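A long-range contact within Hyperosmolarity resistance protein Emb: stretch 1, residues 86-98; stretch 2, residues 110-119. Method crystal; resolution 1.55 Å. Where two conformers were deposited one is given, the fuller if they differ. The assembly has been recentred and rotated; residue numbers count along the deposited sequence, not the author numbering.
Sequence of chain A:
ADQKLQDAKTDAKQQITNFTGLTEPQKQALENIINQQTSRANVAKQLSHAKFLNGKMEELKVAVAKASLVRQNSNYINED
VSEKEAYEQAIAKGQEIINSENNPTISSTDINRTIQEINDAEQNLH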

# COMPACT_ATOMS: atom_id res chain seq x y z
N ALA A 86 8.98 -12.27 -15.23
CA ALA A 86 9.33 -11.44 -14.09
C ALA A 86 8.26 -10.40 -13.82
O ALA A 86 7.92 -10.12 -12.66
CB ALA A 86 10.68 -10.78 -14.33
N TYR A 87 7.70 -9.82 -14.88
CA TYR A 87 6.66 -8.82 -14.69
C TYR A 87 5.39 -9.45 -14.11
O TYR A 87 4.80 -8.93 -13.16
CB TYR A 87 6.36 -8.14 -16.02
CG TYR A 87 5.38 -7.00 -15.90
CD1 TYR A 87 5.71 -5.85 -15.18
CD2 TYR A 87 4.14 -7.06 -16.50
CE1 TYR A 87 4.81 -4.80 -15.08
CE2 TYR A 87 3.25 -6.02 -16.42
CZ TYR A 87 3.58 -4.90 -15.70
OH TYR A 87 2.67 -3.87 -15.61
N GLU A 88 4.97 -10.60 -14.65
CA GLU A 88 3.74 -11.21 -14.15
C GLU A 88 3.91 -11.68 -12.71
O GLU A 88 2.96 -11.62 -11.92
CB GLU A 88 3.32 -12.38 -15.05
CG GLU A 88 3.04 -11.99 -16.47
CD GLU A 88 1.98 -10.89 -16.61
OE1 GLU A 88 1.23 -10.66 -15.65
OE2 GLU A 88 1.94 -10.29 -17.72
N GLN A 89 5.10 -12.18 -12.35
CA GLN A 89 5.36 -12.56 -10.97
C GLN A 89 5.23 -11.36 -10.04
O GLN A 89 4.60 -11.44 -8.97
CB GLN A 89 6.76 -13.16 -10.84
CG GLN A 89 6.96 -14.52 -11.48
CD GLN A 89 8.43 -14.94 -11.51
OE1 GLN A 89 9.31 -14.25 -10.98
NE2 GLN A 89 8.71 -16.06 -12.16
N ALA A 90 5.83 -10.23 -10.44
CA ALA A 90 5.78 -9.03 -9.59
C ALA A 90 4.35 -8.50 -9.48
O ALA A 90 3.92 -8.11 -8.38
CB ALA A 90 6.72 -7.96 -10.14
N ILE A 91 3.61 -8.46 -10.59
CA ILE A 91 2.23 -7.99 -10.54
C ILE A 91 1.39 -8.89 -9.64
O ILE A 91 0.58 -8.41 -8.84
CB ILE A 91 1.64 -7.92 -11.96
CG1 ILE A 91 2.23 -6.76 -12.74
CG2 ILE A 91 0.11 -7.85 -11.94
CD1 ILE A 91 1.91 -5.38 -12.20
N ALA A 92 1.59 -10.21 -9.73
CA ALA A 92 0.84 -11.14 -8.89
C ALA A 92 1.12 -10.90 -7.41
O ALA A 92 0.20 -11.00 -6.59
CB ALA A 92 1.19 -12.57 -9.29
N LYS A 93 2.37 -10.61 -7.05
CA LYS A 93 2.67 -10.31 -5.66
C LYS A 93 1.93 -9.05 -5.21
O LYS A 93 1.39 -9.00 -4.09
CB LYS A 93 4.17 -10.14 -5.47
CG LYS A 93 4.99 -11.41 -5.61
CD LYS A 93 6.48 -11.11 -5.42
CE LYS A 93 7.34 -12.35 -5.62
NZ LYS A 93 7.15 -13.36 -4.54
N GLY A 94 1.90 -8.03 -6.05
CA GLY A 94 1.13 -6.84 -5.71
C GLY A 94 -0.35 -7.12 -5.54
O GLY A 94 -0.98 -6.59 -4.63
N GLN A 95 -0.92 -7.95 -6.42
CA GLN A 95 -2.33 -8.30 -6.31
C GLN A 95 -2.61 -9.05 -5.02
O GLN A 95 -3.65 -8.85 -4.39
CB GLN A 95 -2.74 -9.15 -7.52
CG GLN A 95 -2.80 -8.39 -8.80
CD GLN A 95 -2.94 -9.29 -10.00
OE1 GLN A 95 -2.70 -10.50 -9.91
NE2 GLN A 95 -3.35 -8.73 -11.13
N GLU A 96 -1.69 -9.93 -4.62
CA GLU A 96 -1.84 -10.66 -3.37
C GLU A 96 -1.98 -9.70 -2.19
O GLU A 96 -2.81 -9.91 -1.30
CB GLU A 96 -0.64 -11.58 -3.16
CG GLU A 96 -0.75 -12.51 -1.96
CD GLU A 96 -1.70 -13.67 -2.20
OE1 GLU A 96 -2.08 -13.89 -3.37
OE2 GLU A 96 -2.06 -14.37 -1.23
N ILE A 97 -1.18 -8.64 -2.17
CA ILE A 97 -1.26 -7.67 -1.08
C ILE A 97 -2.60 -6.94 -1.12
O ILE A 97 -3.30 -6.84 -0.10
CB ILE A 97 -0.09 -6.67 -1.16
CG1 ILE A 97 1.23 -7.40 -0.90
CG2 ILE A 97 -0.29 -5.54 -0.17
CD1 ILE A 97 2.46 -6.58 -1.18
N ILE A 98 -2.97 -6.41 -2.28
CA ILE A 98 -4.18 -5.60 -2.39
C ILE A 98 -5.42 -6.42 -2.03
O ILE A 98 -6.32 -5.94 -1.33
CB ILE A 98 -4.30 -5.00 -3.80
CG1 ILE A 98 -3.18 -3.99 -4.05
CG2 ILE A 98 -5.67 -4.36 -3.98
CD1 ILE A 98 -2.96 -3.70 -5.51
N ASP A 110 7.79 -3.63 3.23
CA ASP A 110 7.32 -4.74 2.42
C ASP A 110 6.59 -4.24 1.18
O ASP A 110 6.77 -4.76 0.07
CB ASP A 110 6.39 -5.65 3.23
CG ASP A 110 7.12 -6.39 4.34
OD1 ASP A 110 8.32 -6.71 4.17
OD2 ASP A 110 6.48 -6.67 5.38
N ILE A 111 5.73 -3.23 1.35
CA ILE A 111 5.03 -2.63 0.22
C ILE A 111 6.02 -2.01 -0.75
O ILE A 111 5.94 -2.19 -1.97
CB ILE A 111 4.00 -1.60 0.71
CG1 ILE A 111 2.98 -2.25 1.64
CG2 ILE A 111 3.32 -0.91 -0.48
CD1 ILE A 111 2.22 -3.37 1.02
N ASN A 112 6.98 -1.24 -0.22
CA ASN A 112 7.93 -0.57 -1.09
C ASN A 112 8.73 -1.59 -1.89
O ASN A 112 9.00 -1.38 -3.08
CB ASN A 112 8.85 0.34 -0.28
CG ASN A 112 9.59 1.33 -1.16
OD1 ASN A 112 8.97 2.18 -1.81
ND2 ASN A 112 10.91 1.23 -1.18
N ARG A 113 9.10 -2.71 -1.26
CA ARG A 113 9.83 -3.74 -1.98
C ARG A 113 9.01 -4.28 -3.14
O ARG A 113 9.52 -4.46 -4.26
CB ARG A 113 10.22 -4.88 -1.04
CG ARG A 113 11.08 -5.94 -1.70
CD ARG A 113 11.61 -6.94 -0.69
NE ARG A 113 12.48 -6.33 0.31
CZ ARG A 113 13.75 -6.00 0.11
NH1 ARG A 113 14.32 -6.22 -1.08
NH2 ARG A 113 14.46 -5.45 1.08
N THR A 114 7.72 -4.53 -2.90
CA THR A 114 6.87 -5.03 -3.98
C THR A 114 6.73 -4.01 -5.10
O THR A 114 6.77 -4.36 -6.28
CB THR A 114 5.49 -5.40 -3.42
OG1 THR A 114 5.65 -6.33 -2.34
CG2 THR A 114 4.65 -6.04 -4.51
N ILE A 115 6.54 -2.73 -4.74
CA ILE A 115 6.49 -1.68 -5.75
C ILE A 115 7.76 -1.68 -6.58
O ILE A 115 7.72 -1.58 -7.82
CB ILE A 115 6.27 -0.30 -5.09
CG1 ILE A 115 4.90 -0.22 -4.40
CG2 ILE A 115 6.39 0.80 -6.13
CD1 ILE A 115 4.82 0.91 -3.38
N GLN A 116 8.92 -1.78 -5.91
CA GLN A 116 10.18 -1.72 -6.63
C GLN A 116 10.35 -2.92 -7.56
O GLN A 116 10.88 -2.78 -8.66
CB GLN A 116 11.34 -1.63 -5.63
CG GLN A 116 12.65 -1.20 -6.28
CD GLN A 116 12.57 0.19 -6.90
OE1 GLN A 116 12.40 1.18 -6.19
NE2 GLN A 116 12.69 0.26 -8.23
N GLU A 117 9.88 -4.10 -7.13
CA GLU A 117 9.95 -5.28 -8.00
C GLU A 117 9.10 -5.09 -9.25
O GLU A 117 9.53 -5.44 -10.36
CB GLU A 117 9.48 -6.53 -7.24
CG GLU A 117 10.44 -6.98 -6.15
CD GLU A 117 10.01 -8.26 -5.46
OE1 GLU A 117 9.09 -8.94 -5.97
OE2 GLU A 117 10.59 -8.60 -4.40
N ILE A 118 7.90 -4.53 -9.10
CA ILE A 118 7.06 -4.25 -10.26
C ILE A 118 7.74 -3.22 -11.16
O ILE A 118 7.81 -3.38 -12.38
CB ILE A 118 5.67 -3.78 -9.82
CG1 ILE A 118 4.91 -4.91 -9.12
CG2 ILE A 118 4.88 -3.26 -11.02
CD1 ILE A 118 3.67 -4.44 -8.37
N ASN A 119 8.23 -2.12 -10.57
CA ASN A 119 8.84 -1.06 -11.36
C ASN A 119 10.09 -1.55 -12.08
O ASN A 119 10.31 -1.19 -13.24
CB ASN A 119 9.16 0.13 -10.47
CG ASN A 119 7.92 0.85 -9.99
OD1 ASN A 119 6.83 0.67 -10.53
ND2 ASN A 119 8.07 1.69 -8.97

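Two antiparallel helices pack through a small, largely apolar interface built around I118, with no hydrogen bond passing between them. The helix axes run at 152° and approach to 8.5 Å; the backbones converge toward A90 and I118, whose CA atoms lie 5.0 Å apart, and spread to 8.2 Å between the CA atoms of I97 and I111. At the close end the small A90 faces I118. I118 fits as a knob into the hole formed by Y87, A90, I91 and G94: its CG1 lies 3.7 Å from A90 CB, and its CG2 lies 3.8 Å from I91 CD1. G94 leaves room for the tip of this knob, since an ideal CB there would come within 3.1 Å of I118 CD1. The Y87 ring turns its edge to I118 O. One turn along, T114 points toward the partner helix and sets its methyl CG2 3.7 Å from G94 N; its hydroxyl is occupied within its own helix, OG1 donating to D110 O at 3.1 Å. Where the backbones are farther apart, two isoleucines still meet, with I97 CG2 3.5 Å from I111 CD1. At the more exposed margin, K93 CD passes 3.4 Å from E117 OE1, a contact through the lysine's aliphatic stem. Altogether 438 Å² is buried, counting both sides.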